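Local coordinates for RagB/SusD domain protein (Flavobacterium johnsoniae, PDB 5J5U) that probably binds chitin or its oligosaccharides at the outer membrane, as a SusD homologue of a chitin utilization locus, at residues Gly244-Ser248 / Lys326-Phe332. Numbering follows the deposited sequence.
Sequences GNGLS and KLRTTPF
With CG anti to the backbone N (chi1 -179°), the amide of N245 turns its ND2 onto T330 O, while S248, its OG beside its own backbone N (chi1 -57°), reaches L327 O. N245 OD1 accepts from S248 N at 2.8 Å, the N-cap bond of helix 246-253, and N245 ND2 donates to T330 O at 3.1 Å, lying well above that carbonyl's plane. The same ND2 sits in the plane of the F332 ring, at its edge. One residue thus caps the first turn of the helix and ties it to 326-332; an alanine here would probably leave S248 N without its cap and T330 O without this donor. The backbone of N245 adds a nearly straight bond, N245 N to R328 O at 3.0 Å. S248 OG donates to L327 O at 2.7 Å from one face of that carbonyl, and T330 N closes the turn from the opposite face. Beyond the amide, L247 CB meets the F332 ring edge, and both side chains also pack on N38 of helix 31-45. The arrangement is an asparagine N-cap docked on a type I beta turn, L327 to T330, within the SusD-like fold.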
ATOM      1  N   GLY A 244       5.019 -18.397  -1.683  1.00 37.31           N
ATOM      2  CA  GLY A 244       6.089 -17.412  -1.582  1.00 36.53           C
ATOM      3  C   GLY A 244       5.614 -15.963  -1.693  1.00 31.18           C
ATOM      4  O   GLY A 244       4.592 -15.681  -2.339  1.00 29.66           O
ATOM      5  N   ASN A 245       6.367 -15.042  -1.088  1.00 24.94           N
ATOM      6  CA  ASN A 245       6.085 -13.613  -1.208  1.00 25.79           C
ATOM      7  C   ASN A 245       6.038 -13.233  -2.693  1.00 17.42           C
ATOM      8  O   ASN A 245       7.009 -13.419  -3.420  1.00 18.99           O
ATOM      9  CB  ASN A 245       7.149 -12.799  -0.421  1.00 19.17           C
ATOM     10  CG  ASN A 245       6.929 -11.272  -0.472  1.00 20.69           C
ATOM     11  OD1 ASN A 245       6.854 -10.688  -1.556  1.00 18.00           O
ATOM     12  ND2 ASN A 245       6.878 -10.623   0.701  1.00 15.05           N
ATOM     13  N   GLY A 246       4.888 -12.751  -3.158  1.00 23.38           N
ATOM     14  CA  GLY A 246       4.738 -12.334  -4.552  1.00 17.57           C
ATOM     15  C   GLY A 246       5.612 -11.149  -4.956  1.00 14.27           C
ATOM     16  O   GLY A 246       6.116 -11.054  -6.086  1.00 12.63           O
ATOM     17  N   LEU A 247       5.789 -10.228  -4.019  1.00 13.82           N
ATOM     18  CA  LEU A 247       6.605  -9.045  -4.281  1.00 18.09           C
ATOM     19  C   LEU A 247       8.058  -9.463  -4.528  1.00 19.40           C
ATOM     20  O   LEU A 247       8.709  -8.958  -5.459  1.00 16.14           O
ATOM     21  CB  LEU A 247       6.521  -8.048  -3.124  1.00 13.54           C
ATOM     22  CG  LEU A 247       7.455  -6.856  -3.282  1.00 15.98           C
ATOM     23  CD1 LEU A 247       7.130  -6.080  -4.545  1.00 15.82           C
ATOM     24  CD2 LEU A 247       7.411  -5.938  -2.046  1.00 13.45           C
ATOM     25  N   SER A 248       8.550 -10.406  -3.724  1.00  9.78           N
ATOM     26  CA  SER A 248       9.900 -10.914  -3.941  1.00 15.47           C
ATOM     27  C   SER A 248       9.964 -11.609  -5.286  1.00 15.30           C
ATOM     28  O   SER A 248      10.923 -11.456  -6.020  1.00 13.10           O
ATOM     29  CB  SER A 248      10.328 -11.883  -2.838  1.00 19.71           C
ATOM     30  OG  SER A 248      10.252 -11.265  -1.569  1.00 17.48           O
ATOM     31  N   LYS A 326      14.135  -9.480  -0.207  1.00 20.16           N
ATOM     32  CA  LYS A 326      13.765  -9.949  -1.542  1.00 24.84           C
ATOM     33  C   LYS A 326      13.605 -11.456  -1.654  1.00 25.84           C
ATOM     34  O   LYS A 326      13.630 -12.016  -2.765  1.00 19.00           O
ATOM     35  CB  LYS A 326      14.793  -9.466  -2.570  1.00 17.99           C
ATOM     36  CG  LYS A 326      14.848  -7.966  -2.661  1.00 18.30           C
ATOM     37  CD  LYS A 326      15.765  -7.522  -3.771  1.00 17.53           C
ATOM     38  CE  LYS A 326      17.184  -7.998  -3.533  1.00 18.10           C
ATOM     39  NZ  LYS A 326      18.086  -7.428  -4.567  1.00 19.41           N
ATOM     40  N   LEU A 327      13.406 -12.095  -0.501  1.00 24.21           N
ATOM     41  CA  LEU A 327      13.348 -13.556  -0.428  1.00 26.55           C
ATOM     42  C   LEU A 327      11.931 -14.076  -0.521  1.00 23.55           C
ATOM     43  O   LEU A 327      10.987 -13.435  -0.060  1.00 20.86           O
ATOM     44  CB  LEU A 327      13.966 -14.054   0.883  1.00 23.74           C
ATOM     45  CG  LEU A 327      15.453 -13.785   1.067  1.00 26.13           C
ATOM     46  CD1 LEU A 327      15.887 -14.099   2.513  1.00 16.03           C
ATOM     47  CD2 LEU A 327      16.213 -14.600   0.049  1.00 20.42           C
ATOM     48  N   ARG A 328      11.803 -15.283  -1.044  1.00 24.30           N
ATOM     49  CA  ARG A 328      10.523 -15.957  -1.100  1.00 27.44           C
ATOM     50  C   ARG A 328       9.932 -16.090   0.306  1.00 26.15           C
ATOM     51  O   ARG A 328       8.715 -16.065   0.468  1.00 27.61           O
ATOM     52  CB  ARG A 328      10.700 -17.316  -1.787  1.00 26.39           C
ATOM     53  CG  ARG A 328       9.821 -18.426  -1.271  1.00 39.13           C
ATOM     54  CD  ARG A 328      10.032 -19.751  -2.031  1.00 50.14           C
ATOM     55  NE  ARG A 328       9.034 -20.745  -1.625  1.00 51.43           N
ATOM     56  CZ  ARG A 328       9.202 -21.631  -0.640  1.00 53.33           C
ATOM     57  NH1 ARG A 328      10.354 -21.690   0.023  1.00 56.70           N
ATOM     58  NH2 ARG A 328       8.227 -22.483  -0.333  1.00 50.68           N
ATOM     59  N   THR A 329      10.793 -16.116   1.321  1.00 25.61           N
ATOM     60  CA  THR A 329      10.365 -16.184   2.728  1.00 24.34           C
ATOM     61  C   THR A 329      10.219 -14.807   3.402  1.00 21.99           C
ATOM     62  O   THR A 329      10.006 -14.721   4.612  1.00 18.09           O
ATOM     63  CB  THR A 329      11.353 -16.983   3.579  1.00 18.98           C
ATOM     64  OG1 THR A 329      12.566 -16.231   3.671  1.00 24.15           O
ATOM     65  CG2 THR A 329      11.653 -18.331   2.947  1.00 25.24           C
ATOM     66  N   THR A 330      10.370 -13.733   2.640  1.00 17.09           N
ATOM     67  CA  THR A 330      10.214 -12.405   3.208  1.00 21.10           C
ATOM     68  C   THR A 330       8.742 -12.186   3.620  1.00 20.54           C
ATOM     69  O   THR A 330       7.824 -12.532   2.888  1.00 26.35           O
ATOM     70  CB  THR A 330      10.660 -11.310   2.220  1.00 21.33           C
ATOM     71  OG1 THR A 330      12.001 -11.570   1.783  1.00 22.06           O
ATOM     72  CG2 THR A 330      10.589  -9.938   2.869  1.00 18.63           C
ATOM     73  N   PRO A 331       8.512 -11.694   4.835  1.00 17.42           N
ATOM     74  CA  PRO A 331       7.114 -11.469   5.209  1.00 24.16           C
ATOM     75  C   PRO A 331       6.502 -10.285   4.462  1.00 23.04           C
ATOM     76  O   PRO A 331       7.229  -9.381   4.050  1.00 23.72           O
ATOM     77  CB  PRO A 331       7.197 -11.188   6.707  1.00 23.71           C
ATOM     78  CG  PRO A 331       8.612 -10.707   6.918  1.00 24.93           C
ATOM     79  CD  PRO A 331       9.445 -11.467   5.951  1.00 18.52           C
ATOM     80  N   PHE A 332       5.184 -10.275   4.314  1.00 21.48           N
ATOM     81  CA  PHE A 332       4.512  -9.155   3.662  1.00 15.77           C
ATOM     82  C   PHE A 332       3.584  -8.430   4.637  1.00 17.61           C
ATOM     83  O   PHE A 332       2.682  -9.034   5.206  1.00 18.44           O
ATOM     84  CB  PHE A 332       3.720  -9.628   2.448  1.00 17.38           C
ATOM     85  CG  PHE A 332       3.216  -8.516   1.589  1.00 19.33           C
ATOM     86  CD1 PHE A 332       2.001  -7.893   1.873  1.00 19.56           C
ATOM     87  CD2 PHE A 332       3.944  -8.091   0.482  1.00 20.56           C
ATOM     88  CE1 PHE A 332       1.527  -6.850   1.072  1.00 24.71           C
ATOM     89  CE2 PHE A 332       3.463  -7.051  -0.334  1.00 25.28           C
ATOM     90  CZ  PHE A 332       2.256  -6.433  -0.039  1.00 19.76           C
TER